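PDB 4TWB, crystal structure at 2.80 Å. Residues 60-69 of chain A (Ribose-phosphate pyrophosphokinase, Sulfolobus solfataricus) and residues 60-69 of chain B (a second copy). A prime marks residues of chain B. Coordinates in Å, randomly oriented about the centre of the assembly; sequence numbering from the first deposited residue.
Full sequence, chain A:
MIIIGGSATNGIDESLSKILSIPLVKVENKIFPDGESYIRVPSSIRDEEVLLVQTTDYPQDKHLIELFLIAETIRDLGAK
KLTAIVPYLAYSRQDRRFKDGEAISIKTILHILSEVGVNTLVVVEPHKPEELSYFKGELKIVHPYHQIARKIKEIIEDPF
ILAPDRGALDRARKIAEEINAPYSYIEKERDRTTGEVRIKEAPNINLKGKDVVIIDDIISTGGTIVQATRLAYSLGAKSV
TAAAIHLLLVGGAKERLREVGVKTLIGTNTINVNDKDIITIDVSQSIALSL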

# COMPACT_ATOMS: atom_id res chain seq x y z
N GLN A 60 3.97 -4.77 3.09
CA GLN A 60 3.44 -3.86 4.10
C GLN A 60 2.38 -2.91 3.54
O GLN A 60 1.34 -2.67 4.17
CB GLN A 60 4.56 -3.06 4.78
CG GLN A 60 5.66 -3.90 5.42
CD GLN A 60 6.68 -4.39 4.42
OE1 GLN A 60 6.35 -4.69 3.26
NE2 GLN A 60 7.93 -4.47 4.85
N ASP A 61 2.63 -2.36 2.36
CA ASP A 61 1.75 -1.34 1.83
C ASP A 61 0.39 -1.89 1.46
O ASP A 61 -0.66 -1.33 1.85
CB ASP A 61 2.42 -0.63 0.66
CG ASP A 61 3.77 -0.05 1.04
OD1 ASP A 61 3.83 0.69 2.04
OD2 ASP A 61 4.77 -0.36 0.37
N LYS A 62 0.38 -3.01 0.75
CA LYS A 62 -0.88 -3.67 0.43
C LYS A 62 -1.62 -4.09 1.70
O LYS A 62 -2.83 -3.85 1.83
CB LYS A 62 -0.69 -4.86 -0.50
CG LYS A 62 -1.96 -5.67 -0.72
CD LYS A 62 -1.85 -6.66 -1.89
CE LYS A 62 -1.85 -5.95 -3.26
NZ LYS A 62 -3.12 -5.20 -3.61
N HIS A 63 -0.92 -4.71 2.64
CA HIS A 63 -1.57 -5.15 3.87
C HIS A 63 -2.15 -3.97 4.65
O HIS A 63 -3.20 -4.08 5.26
CB HIS A 63 -0.63 -5.98 4.73
CG HIS A 63 -0.40 -7.35 4.19
ND1 HIS A 63 0.80 -8.01 4.33
CD2 HIS A 63 -1.21 -8.17 3.48
CE1 HIS A 63 0.71 -9.20 3.75
NE2 HIS A 63 -0.49 -9.32 3.22
N LEU A 64 -1.46 -2.83 4.61
CA LEU A 64 -1.96 -1.65 5.29
C LEU A 64 -3.22 -1.13 4.61
O LEU A 64 -4.19 -0.74 5.27
CB LEU A 64 -0.89 -0.56 5.31
CG LEU A 64 0.10 -0.63 6.46
CD1 LEU A 64 1.24 0.32 6.17
CD2 LEU A 64 -0.60 -0.28 7.74
N ILE A 65 -3.20 -1.09 3.28
CA ILE A 65 -4.35 -0.56 2.58
C ILE A 65 -5.52 -1.51 2.74
O ILE A 65 -6.65 -1.07 2.94
CB ILE A 65 -4.01 -0.17 1.11
CG1 ILE A 65 -3.58 1.29 1.10
CG2 ILE A 65 -5.23 -0.32 0.21
CD1 ILE A 65 -2.70 1.65 -0.03
N GLU A 66 -5.23 -2.81 2.72
CA GLU A 66 -6.26 -3.81 3.01
C GLU A 66 -6.81 -3.62 4.42
O GLU A 66 -8.01 -3.71 4.64
CB GLU A 66 -5.72 -5.22 2.82
CG GLU A 66 -5.75 -5.66 1.34
CD GLU A 66 -4.92 -6.90 1.07
OE1 GLU A 66 -4.98 -7.44 -0.05
OE2 GLU A 66 -4.19 -7.34 1.98
N LEU A 67 -5.94 -3.32 5.37
CA LEU A 67 -6.39 -3.04 6.72
C LEU A 67 -7.35 -1.85 6.73
O LEU A 67 -8.43 -1.95 7.29
CB LEU A 67 -5.21 -2.80 7.67
CG LEU A 67 -5.48 -2.29 9.09
CD1 LEU A 67 -6.31 -3.27 9.89
CD2 LEU A 67 -4.19 -2.01 9.80
N PHE A 68 -6.94 -0.75 6.10
CA PHE A 68 -7.78 0.44 6.02
C PHE A 68 -9.15 0.12 5.43
O PHE A 68 -10.17 0.56 5.95
CB PHE A 68 -7.14 1.54 5.17
CG PHE A 68 -5.77 1.92 5.61
CD1 PHE A 68 -5.41 1.85 6.93
CD2 PHE A 68 -4.86 2.38 4.68
CE1 PHE A 68 -4.14 2.22 7.33
CE2 PHE A 68 -3.59 2.75 5.07
CZ PHE A 68 -3.23 2.67 6.41
N LEU A 69 -9.16 -0.63 4.32
CA LEU A 69 -10.40 -0.96 3.62
C LEU A 69 -11.32 -1.83 4.46
O LEU A 69 -12.53 -1.54 4.56
CB LEU A 69 -10.09 -1.69 2.33
CG LEU A 69 -9.33 -0.90 1.28
CD1 LEU A 69 -9.20 -1.73 0.01
CD2 LEU A 69 -10.04 0.43 1.02
N GLN B 60 -0.02 0.26 -6.95
CA GLN B 60 -1.03 1.18 -6.39
C GLN B 60 -0.90 1.37 -4.86
O GLN B 60 -0.96 2.49 -4.34
CB GLN B 60 -2.45 0.75 -6.78
CG GLN B 60 -2.68 0.61 -8.28
CD GLN B 60 -2.19 -0.72 -8.81
OE1 GLN B 60 -1.16 -1.25 -8.36
NE2 GLN B 60 -2.94 -1.28 -9.76
N ASP B 61 -0.70 0.27 -4.15
CA ASP B 61 -0.71 0.34 -2.70
C ASP B 61 0.47 1.14 -2.16
O ASP B 61 0.28 2.03 -1.31
CB ASP B 61 -0.78 -1.05 -2.10
CG ASP B 61 -1.94 -1.82 -2.65
OD1 ASP B 61 -3.07 -1.29 -2.56
OD2 ASP B 61 -1.75 -2.93 -3.18
N LYS B 62 1.67 0.84 -2.66
CA LYS B 62 2.85 1.61 -2.27
C LYS B 62 2.71 3.08 -2.68
O LYS B 62 3.02 3.98 -1.90
CB LYS B 62 4.13 1.02 -2.84
CG LYS B 62 5.36 1.92 -2.65
CD LYS B 62 6.68 1.18 -2.93
CE LYS B 62 6.97 0.10 -1.86
NZ LYS B 62 7.18 0.59 -0.44
N HIS B 63 2.22 3.34 -3.90
CA HIS B 63 2.11 4.72 -4.34
C HIS B 63 1.08 5.47 -3.51
O HIS B 63 1.25 6.66 -3.23
CB HIS B 63 1.79 4.79 -5.82
CG HIS B 63 2.96 4.50 -6.70
ND1 HIS B 63 2.84 3.86 -7.91
CD2 HIS B 63 4.28 4.77 -6.54
CE1 HIS B 63 4.03 3.74 -8.46
NE2 HIS B 63 4.92 4.28 -7.65
N LEU B 64 0.03 4.77 -3.10
CA LEU B 64 -0.97 5.37 -2.23
C LEU B 64 -0.38 5.71 -0.88
O LEU B 64 -0.57 6.82 -0.37
CB LEU B 64 -2.16 4.45 -2.06
CG LEU B 64 -3.18 4.57 -3.19
CD1 LEU B 64 -4.16 3.41 -3.11
CD2 LEU B 64 -3.89 5.92 -3.12
N ILE B 65 0.36 4.77 -0.30
CA ILE B 65 0.90 4.98 1.04
C ILE B 65 1.96 6.07 0.97
O ILE B 65 1.98 6.98 1.81
CB ILE B 65 1.37 3.68 1.70
CG1 ILE B 65 0.21 3.10 2.50
CG2 ILE B 65 2.52 3.94 2.66
CD1 ILE B 65 0.29 1.64 2.73
N GLU B 66 2.79 6.03 -0.06
CA GLU B 66 3.71 7.14 -0.31
C GLU B 66 2.98 8.49 -0.42
O GLU B 66 3.44 9.50 0.13
CB GLU B 66 4.54 6.86 -1.55
CG GLU B 66 5.75 5.97 -1.25
CD GLU B 66 6.38 5.37 -2.51
OE1 GLU B 66 7.42 4.67 -2.39
OE2 GLU B 66 5.85 5.60 -3.61
N LEU B 67 1.85 8.51 -1.13
CA LEU B 67 1.02 9.71 -1.22
C LEU B 67 0.61 10.19 0.16
O LEU B 67 0.80 11.36 0.49
CB LEU B 67 -0.21 9.50 -2.12
CG LEU B 67 -1.30 10.60 -2.16
CD1 LEU B 67 -0.77 11.92 -2.71
CD2 LEU B 67 -2.44 10.10 -2.98
N PHE B 68 0.06 9.28 0.96
CA PHE B 68 -0.36 9.63 2.32
C PHE B 68 0.79 10.24 3.12
O PHE B 68 0.60 11.24 3.82
CB PHE B 68 -0.88 8.40 3.07
CG PHE B 68 -1.97 7.66 2.38
CD1 PHE B 68 -2.87 8.33 1.57
CD2 PHE B 68 -2.12 6.30 2.54
CE1 PHE B 68 -3.87 7.65 0.92
CE2 PHE B 68 -3.13 5.62 1.90
CZ PHE B 68 -4.01 6.30 1.09
N LEU B 69 1.97 9.63 3.01
CA LEU B 69 3.14 10.04 3.83
C LEU B 69 3.63 11.40 3.42
O LEU B 69 3.86 12.26 4.27
CB LEU B 69 4.30 9.06 3.70
CG LEU B 69 4.01 7.65 4.18
CD1 LEU B 69 5.24 6.80 3.92
CD2 LEU B 69 3.60 7.69 5.64

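Residues 60-69 of the two copies form a helix in each chain, and the pair crosses at 74° with the axes 8.0 Å apart at closest approach. Backbone bonds of the i to i+4 kind hold each helix, for example Ile65 N to Asp61 O at 2.9 Å and Ile65′ N to Asp61′ O at 2.9 Å. The backbones come nearest in the first turn, where Asp61 CA lies 5.2 Å from Lys62′ CA and Lys62 CA lies 5.1 Å from Asp61′ CA. Together the stretches bury 467 Å², and most contacts between unlike residues occur twice, once in each direction, as expected of two copies meeting through the same surface.

Two reciprocal salt bridges join the helices. Lys62′ NZ donates a hydrogen bond to Asp61 OD2 at 2.7 Å, and Lys62 NZ donates to Asp61′ OD2, also at 2.7 Å. The CA-to-CB bond of Asp61 points toward the partner helix and that of Lys62 points sideways; chi1 and chi2 of the lysine are both t, extending the chain, and chi3 and chi4 are both m, bending its end so that the amine reaches the carboxylate. Asp61 OD1 and Asp61′ OD1 are hydrogen-bonded elsewhere in the structure, so both oxygens of each carboxylate are engaged in a largely buried setting. The acids themselves sit close, with Asp61 CB 4.2 Å from Asp61′ CB, but their charged ends diverge toward the opposing lysines.

Beside this polar pair, the isoleucines carry the apolar packing. Ile65 CD1 lies 3.5 Å from Leu64′ CB, and Leu64 CB lies 3.6 Å from Ile65′ CD1, so each isoleucine reaches onto the neighbouring helix close to its backbone. The same methyls approach main-chain oxygens: Ile65 CD1 is 3.3 Å from Asp61′ O and Ile65′ CD1 is 3.2 Å from Asp61 O. These are van der Waals contacts, since a methyl carbon is no conventional donor and each oxygen already accepts the helical bond from residue 65 of its own chain. The two methyls also face one another, Ile65 CD1 to Ile65′ CD1 at 4.1 Å.

One turn further along, the phenylalanines extend the apolar patch more loosely. Phe68 CE2 and Phe68′ CE2 are 4.3 Å apart, with the rings meeting obliquely. Ile65 CG1 lies at the edge of the Phe68′ ring, 4.4 Å from Phe68′ CE2. The CA-to-CB bonds of His63 and His63′ point away from the partner helix, and neither residue takes part in the contact.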